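PDB 6EU8: putative heme binding protein from Tannerella forsythia, which probably binds heme as a member of the HmuY-like family, with heme-binding properties that differ from those of Porphyromonas gingivalis HmuY. Local coordinates for residues R75-A87 against K135-N147. Numbering follows the deposited sequence.
Sequences RFDIRTNEGEAIA and KVNPVLKTWIVEN
The ring of F76 meets W143 in an offset edge-to-face pair: the indole turns an edge toward the phenyl face, planes at 86°, with W143 CZ2 3.6 Å from F76 CD1. I144 CD1 lies over one face of the phenyl ring and also over one face of the indole, a branched side chain filling the angle between two crossed rings. At the phenyl edge sits the amide of N147, its ND2 3.5 Å from F76 CE2; a water joins ND2 to R75 NH2, while OD1 bonds to K184. Tryptophan also suits its place through its N-H: NE1 donates to F76 O at 2.9 Å, nearly straight, with the acceptor close to the indole plane. The bond fixes the ring's rotation, and I78 CG1 meets it obliquely, 3.7 Å from W143 CD1.

The strands of this largely beta fold pair antiparallel, and here a short 3-10 segment, 140-143, reached from strand 127-136 through loop 137-139, packs with that loop against strands of different sheets, 77-80 and 84-87. In an Asx motif, N137 OD1 accepts from L140 N on an in-plane lone pair; chi1 of -169° swings CG away from the backbone N and turns the amide to it. ND2 bonds to D107. N137 N donates to I78 O at 2.9 Å. V139 sets its short, branched CG1 3.5 Å from A87 N. L140, forked at CG, touches I78 and T80 through CD1 while CG meets A85 CB at 4.0 Å. At the segment's start, K135 CD lies over one face of the R79 guanidinium; E62 forms a salt bridge to R79 and probably eases the proximity of the two positive charges.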
loop_
_atom_site.group_PDB
_atom_site.type_symbol
_atom_site.label_atom_id
_atom_site.label_comp_id
_atom_site.label_asym_id
_atom_site.label_seq_id
_atom_site.Cartn_x
_atom_site.Cartn_y
_atom_site.Cartn_z
ATOM N N ARG A 75 5.243 -4.317 1.212
ATOM C CA ARG A 75 6.453 -3.517 1.413
ATOM C C ARG A 75 6.081 -2.021 1.478
ATOM O O ARG A 75 5.287 -1.695 2.356
ATOM C CB ARG A 75 7.494 -3.845 0.345
ATOM C CG ARG A 75 7.990 -5.295 0.336
ATOM C CD ARG A 75 8.959 -5.683 1.482
ATOM N NE ARG A 75 10.073 -4.745 1.601
ATOM C CZ ARG A 75 11.055 -4.825 2.519
ATOM N NH1 ARG A 75 11.056 -5.782 3.420
ATOM N NH2 ARG A 75 12.003 -3.901 2.548
ATOM N N PHE A 76 6.616 -1.141 0.622
ATOM C CA PHE A 76 6.218 0.289 0.645
ATOM C C PHE A 76 5.224 0.635 -0.464
ATOM O O PHE A 76 4.882 1.822 -0.663
ATOM C CB PHE A 76 7.443 1.220 0.629
ATOM C CG PHE A 76 8.364 1.101 1.837
ATOM C CD1 PHE A 76 7.919 0.668 3.092
ATOM C CD2 PHE A 76 9.711 1.430 1.688
ATOM C CE1 PHE A 76 8.780 0.594 4.175
ATOM C CE2 PHE A 76 10.582 1.340 2.791
ATOM C CZ PHE A 76 10.119 0.932 3.998
ATOM N N ASP A 77 4.776 -0.391 -1.190
ATOM C CA ASP A 77 3.711 -0.227 -2.217
ATOM C C ASP A 77 2.338 -0.144 -1.538
ATOM O O ASP A 77 2.005 -0.960 -0.671
ATOM C CB ASP A 77 3.692 -1.427 -3.149
ATOM C CG ASP A 77 5.023 -1.701 -3.793
ATOM O OD1 ASP A 77 5.508 -0.833 -4.542
ATOM O OD2 ASP A 77 5.588 -2.803 -3.591
ATOM N N ILE A 78 1.536 0.837 -1.958
ATOM C CA ILE A 78 0.192 1.083 -1.385
ATOM C C ILE A 78 -0.803 1.080 -2.532
ATOM O O ILE A 78 -0.578 1.778 -3.557
ATOM C CB ILE A 78 0.056 2.460 -0.691
ATOM C CG1 ILE A 78 1.275 2.789 0.155
ATOM C CG2 ILE A 78 -1.227 2.510 0.141
ATOM C CD1 ILE A 78 1.447 1.912 1.326
ATOM N N ARG A 79 -1.864 0.273 -2.408
ATOM C CA ARG A 79 -2.982 0.328 -3.364
ATOM C C ARG A 79 -4.291 0.589 -2.623
ATOM O O ARG A 79 -4.357 0.549 -1.401
ATOM C CB ARG A 79 -3.098 -0.948 -4.195
ATOM C CG ARG A 79 -3.539 -2.165 -3.403
ATOM C CD ARG A 79 -3.950 -3.326 -4.276
ATOM N NE ARG A 79 -5.226 -3.058 -4.945
ATOM C CZ ARG A 79 -6.038 -3.992 -5.428
ATOM N NH1 ARG A 79 -5.742 -5.287 -5.343
ATOM N NH2 ARG A 79 -7.198 -3.592 -5.995
ATOM N N THR A 80 -5.340 0.821 -3.422
ATOM C CA THR A 80 -6.698 1.007 -2.915
ATOM C C THR A 80 -7.619 -0.089 -3.458
ATOM O O THR A 80 -7.242 -0.844 -4.357
ATOM C CB THR A 80 -7.251 2.395 -3.333
ATOM O OG1 THR A 80 -7.498 2.438 -4.749
ATOM C CG2 THR A 80 -6.309 3.510 -2.917
ATOM N N ASN A 81 -8.854 -0.128 -2.928
ATOM C CA ASN A 81 -9.885 -1.078 -3.427
ATOM C C ASN A 81 -10.772 -0.344 -4.431
ATOM O O ASN A 81 -11.898 0.074 -4.091
ATOM C CB ASN A 81 -10.691 -1.659 -2.258
ATOM C CG ASN A 81 -11.597 -2.797 -2.679
ATOM O OD1 ASN A 81 -11.576 -3.219 -3.835
ATOM N ND2 ASN A 81 -12.368 -3.324 -1.740
ATOM N N GLU A 82 -10.275 -0.188 -5.659
ATOM C CA GLU A 82 -10.905 0.643 -6.703
ATOM C C GLU A 82 -11.215 2.075 -6.223
ATOM O O GLU A 82 -12.311 2.633 -6.472
ATOM C CB GLU A 82 -12.176 -0.060 -7.258
ATOM C CG GLU A 82 -11.923 -1.385 -7.951
ATOM C CD GLU A 82 -13.222 -2.106 -8.300
ATOM O OE1 GLU A 82 -14.110 -1.461 -8.879
ATOM O OE2 GLU A 82 -13.381 -3.290 -7.959
ATOM N N GLY A 83 -10.251 2.676 -5.533
ATOM C CA GLY A 83 -10.312 4.054 -5.066
ATOM C C GLY A 83 -9.467 5.028 -5.836
ATOM O O GLY A 83 -8.967 4.725 -6.917
ATOM N N GLU A 84 -9.341 6.240 -5.308
ATOM C CA GLU A 84 -8.529 7.279 -5.952
ATOM C C GLU A 84 -7.971 8.233 -4.911
ATOM O O GLU A 84 -8.584 8.418 -3.840
ATOM C CB GLU A 84 -9.322 7.983 -7.071
ATOM C CG GLU A 84 -10.633 8.631 -6.619
ATOM C CD GLU A 84 -11.480 9.196 -7.766
ATOM O OE1 GLU A 84 -11.112 9.071 -8.950
ATOM O OE2 GLU A 84 -12.520 9.797 -7.460
ATOM N N ALA A 85 -6.791 8.809 -5.202
ATOM C CA ALA A 85 -6.051 9.607 -4.209
ATOM C C ALA A 85 -5.428 10.892 -4.754
ATOM O O ALA A 85 -5.135 10.990 -5.940
ATOM C CB ALA A 85 -4.934 8.731 -3.610
ATOM N N ILE A 86 -5.253 11.862 -3.845
ATOM C CA ILE A 86 -4.403 13.059 -4.011
ATOM C C ILE A 86 -3.472 13.248 -2.835
ATOM O O ILE A 86 -3.737 12.787 -1.729
ATOM C CB ILE A 86 -5.197 14.408 -4.144
ATOM C CG1 ILE A 86 -6.042 14.697 -2.890
ATOM C CG2 ILE A 86 -6.046 14.390 -5.379
ATOM C CD1 ILE A 86 -6.715 16.062 -2.907
ATOM N N ALA A 87 -2.339 13.916 -3.106
ATOM C CA ALA A 87 -1.476 14.455 -2.069
ATOM C C ALA A 87 -1.779 15.939 -1.931
ATOM O O ALA A 87 -1.549 16.705 -2.871
ATOM C CB ALA A 87 -0.000 14.260 -2.401
ATOM N N LYS A 135 -1.456 -4.191 -8.869
ATOM C CA LYS A 135 -2.069 -2.856 -8.823
ATOM C C LYS A 135 -1.427 -2.043 -7.703
ATOM O O LYS A 135 -1.309 -2.532 -6.577
ATOM C CB LYS A 135 -3.596 -2.948 -8.583
ATOM C CG LYS A 135 -4.352 -3.613 -9.715
ATOM C CD LYS A 135 -5.843 -3.782 -9.417
ATOM C CE LYS A 135 -6.571 -4.424 -10.590
ATOM N NZ LYS A 135 -7.496 -5.504 -10.146
ATOM N N VAL A 136 -1.025 -0.802 -8.021
ATOM C CA VAL A 136 -0.403 0.126 -7.089
ATOM C C VAL A 136 -0.951 1.532 -7.367
ATOM O O VAL A 136 -1.209 1.874 -8.525
ATOM C CB VAL A 136 1.156 0.128 -7.185
ATOM C CG1 VAL A 136 1.700 -1.269 -6.874
ATOM C CG2 VAL A 136 1.656 0.588 -8.557
ATOM N N ASN A 137 -1.070 2.361 -6.350
ATOM C CA ASN A 137 -1.529 3.738 -6.554
ATOM C C ASN A 137 -0.331 4.667 -6.742
ATOM O O ASN A 137 0.554 4.708 -5.863
ATOM C CB ASN A 137 -2.378 4.213 -5.385
ATOM C CG ASN A 137 -3.075 5.522 -5.712
ATOM O OD1 ASN A 137 -2.524 6.592 -5.543
ATOM N ND2 ASN A 137 -4.266 5.407 -6.273
ATOM N N PRO A 138 -0.267 5.407 -7.877
ATOM C CA PRO A 138 0.923 6.218 -8.175
ATOM C C PRO A 138 1.050 7.496 -7.324
ATOM O O PRO A 138 2.145 8.053 -7.242
ATOM C CB PRO A 138 0.732 6.563 -9.657
ATOM C CG PRO A 138 -0.731 6.562 -9.842
ATOM C CD PRO A 138 -1.257 5.482 -8.963
ATOM N N VAL A 139 -0.056 7.973 -6.727
ATOM C CA VAL A 139 -0.023 9.082 -5.778
ATOM C C VAL A 139 0.451 8.579 -4.391
ATOM O O VAL A 139 1.405 9.119 -3.820
ATOM C CB VAL A 139 -1.394 9.835 -5.695
ATOM C CG1 VAL A 139 -1.443 10.799 -4.503
ATOM C CG2 VAL A 139 -1.663 10.567 -7.018
ATOM N N LEU A 140 -0.166 7.522 -3.877
ATOM C CA LEU A 140 0.218 7.031 -2.556
ATOM C C LEU A 140 1.665 6.543 -2.519
ATOM O O LEU A 140 2.266 6.600 -1.473
ATOM C CB LEU A 140 -0.760 5.975 -2.050
ATOM C CG LEU A 140 -2.191 6.503 -1.824
ATOM C CD1 LEU A 140 -3.168 5.356 -1.583
ATOM C CD2 LEU A 140 -2.226 7.519 -0.703
ATOM N N LYS A 141 2.216 6.134 -3.655
ATOM C CA LYS A 141 3.642 5.678 -3.722
ATOM C C LYS A 141 4.589 6.766 -3.248
ATOM O O LYS A 141 5.659 6.477 -2.675
ATOM C CB LYS A 141 3.987 5.289 -5.157
ATOM C CG LYS A 141 5.346 4.609 -5.374
ATOM C CD LYS A 141 5.658 4.489 -6.869
ATOM C CE LYS A 141 7.128 4.231 -7.146
ATOM N NZ LYS A 141 7.436 2.787 -7.098
ATOM N N THR A 142 4.199 8.018 -3.443
ATOM C CA THR A 142 5.026 9.151 -3.020
ATOM C C THR A 142 5.133 9.390 -1.512
ATOM O O THR A 142 5.836 10.329 -1.090
ATOM C CB THR A 142 4.614 10.457 -3.721
ATOM O OG1 THR A 142 3.384 10.972 -3.186
ATOM C CG2 THR A 142 4.524 10.258 -5.230
ATOM N N TRP A 143 4.473 8.587 -0.670
ATOM C CA TRP A 143 4.651 8.672 0.791
ATOM C C TRP A 143 6.127 8.487 1.195
ATOM O O TRP A 143 6.536 8.995 2.221
ATOM C CB TRP A 143 3.741 7.695 1.550
ATOM C CG TRP A 143 4.176 6.231 1.634
ATOM C CD1 TRP A 143 4.043 5.254 0.695
ATOM C CD2 TRP A 143 4.758 5.606 2.783
ATOM N NE1 TRP A 143 4.551 4.061 1.170
ATOM C CE2 TRP A 143 4.954 4.244 2.469
ATOM C CE3 TRP A 143 5.117 6.071 4.053
ATOM C CZ2 TRP A 143 5.519 3.337 3.376
ATOM C CZ3 TRP A 143 5.660 5.162 4.970
ATOM C CH2 TRP A 143 5.848 3.808 4.627
ATOM N N ILE A 144 6.889 7.761 0.369
ATOM C CA ILE A 144 8.361 7.659 0.513
ATOM C C ILE A 144 8.999 8.651 -0.467
ATOM O O ILE A 144 8.798 8.562 -1.671
ATOM C CB ILE A 144 8.829 6.220 0.176
ATOM C CG1 ILE A 144 8.243 5.184 1.139
ATOM C CG2 ILE A 144 10.364 6.131 0.066
ATOM C CD1 ILE A 144 8.624 5.358 2.591
ATOM N N VAL A 145 9.778 9.605 0.061
ATOM C CA VAL A 145 10.565 10.489 -0.776
ATOM C C VAL A 145 11.814 9.730 -1.310
ATOM O O VAL A 145 12.118 9.815 -2.503
ATOM C CB VAL A 145 11.028 11.739 -0.007
ATOM C CG1 VAL A 145 11.911 12.653 -0.893
ATOM C CG2 VAL A 145 9.823 12.520 0.540
ATOM N N GLU A 146 12.530 9.071 -0.401
ATOM C CA GLU A 146 13.743 8.284 -0.741
ATOM C C GLU A 146 13.786 7.031 0.106
ATOM O O GLU A 146 13.505 7.083 1.307
ATOM C CB GLU A 146 15.022 9.038 -0.337
ATOM C CG GLU A 146 15.484 10.219 -1.134
ATOM C CD GLU A 146 16.913 10.568 -0.704
ATOM O OE1 GLU A 146 17.821 9.759 -0.995
ATOM O OE2 GLU A 146 17.110 11.592 -0.015
ATOM N N ASN A 147 14.263 5.927 -0.484
ATOM C CA ASN A 147 14.536 4.686 0.258
ATOM C C ASN A 147 15.926 4.099 -0.118
ATOM O O ASN A 147 15.994 3.093 -0.828
ATOM C CB ASN A 147 13.447 3.660 -0.008
ATOM C CG ASN A 147 13.607 2.408 0.817
ATOM O OD1 ASN A 147 14.172 2.438 1.906
ATOM N ND2 ASN A 147 13.109 1.316 0.313
HETATM O O HOH W 1 13.212 -1.533 1.120
HETATM O O HOH W 2 6.509 3.733 -2.057
HETATM O O HOH W 3 2.397 2.637 -4.155
#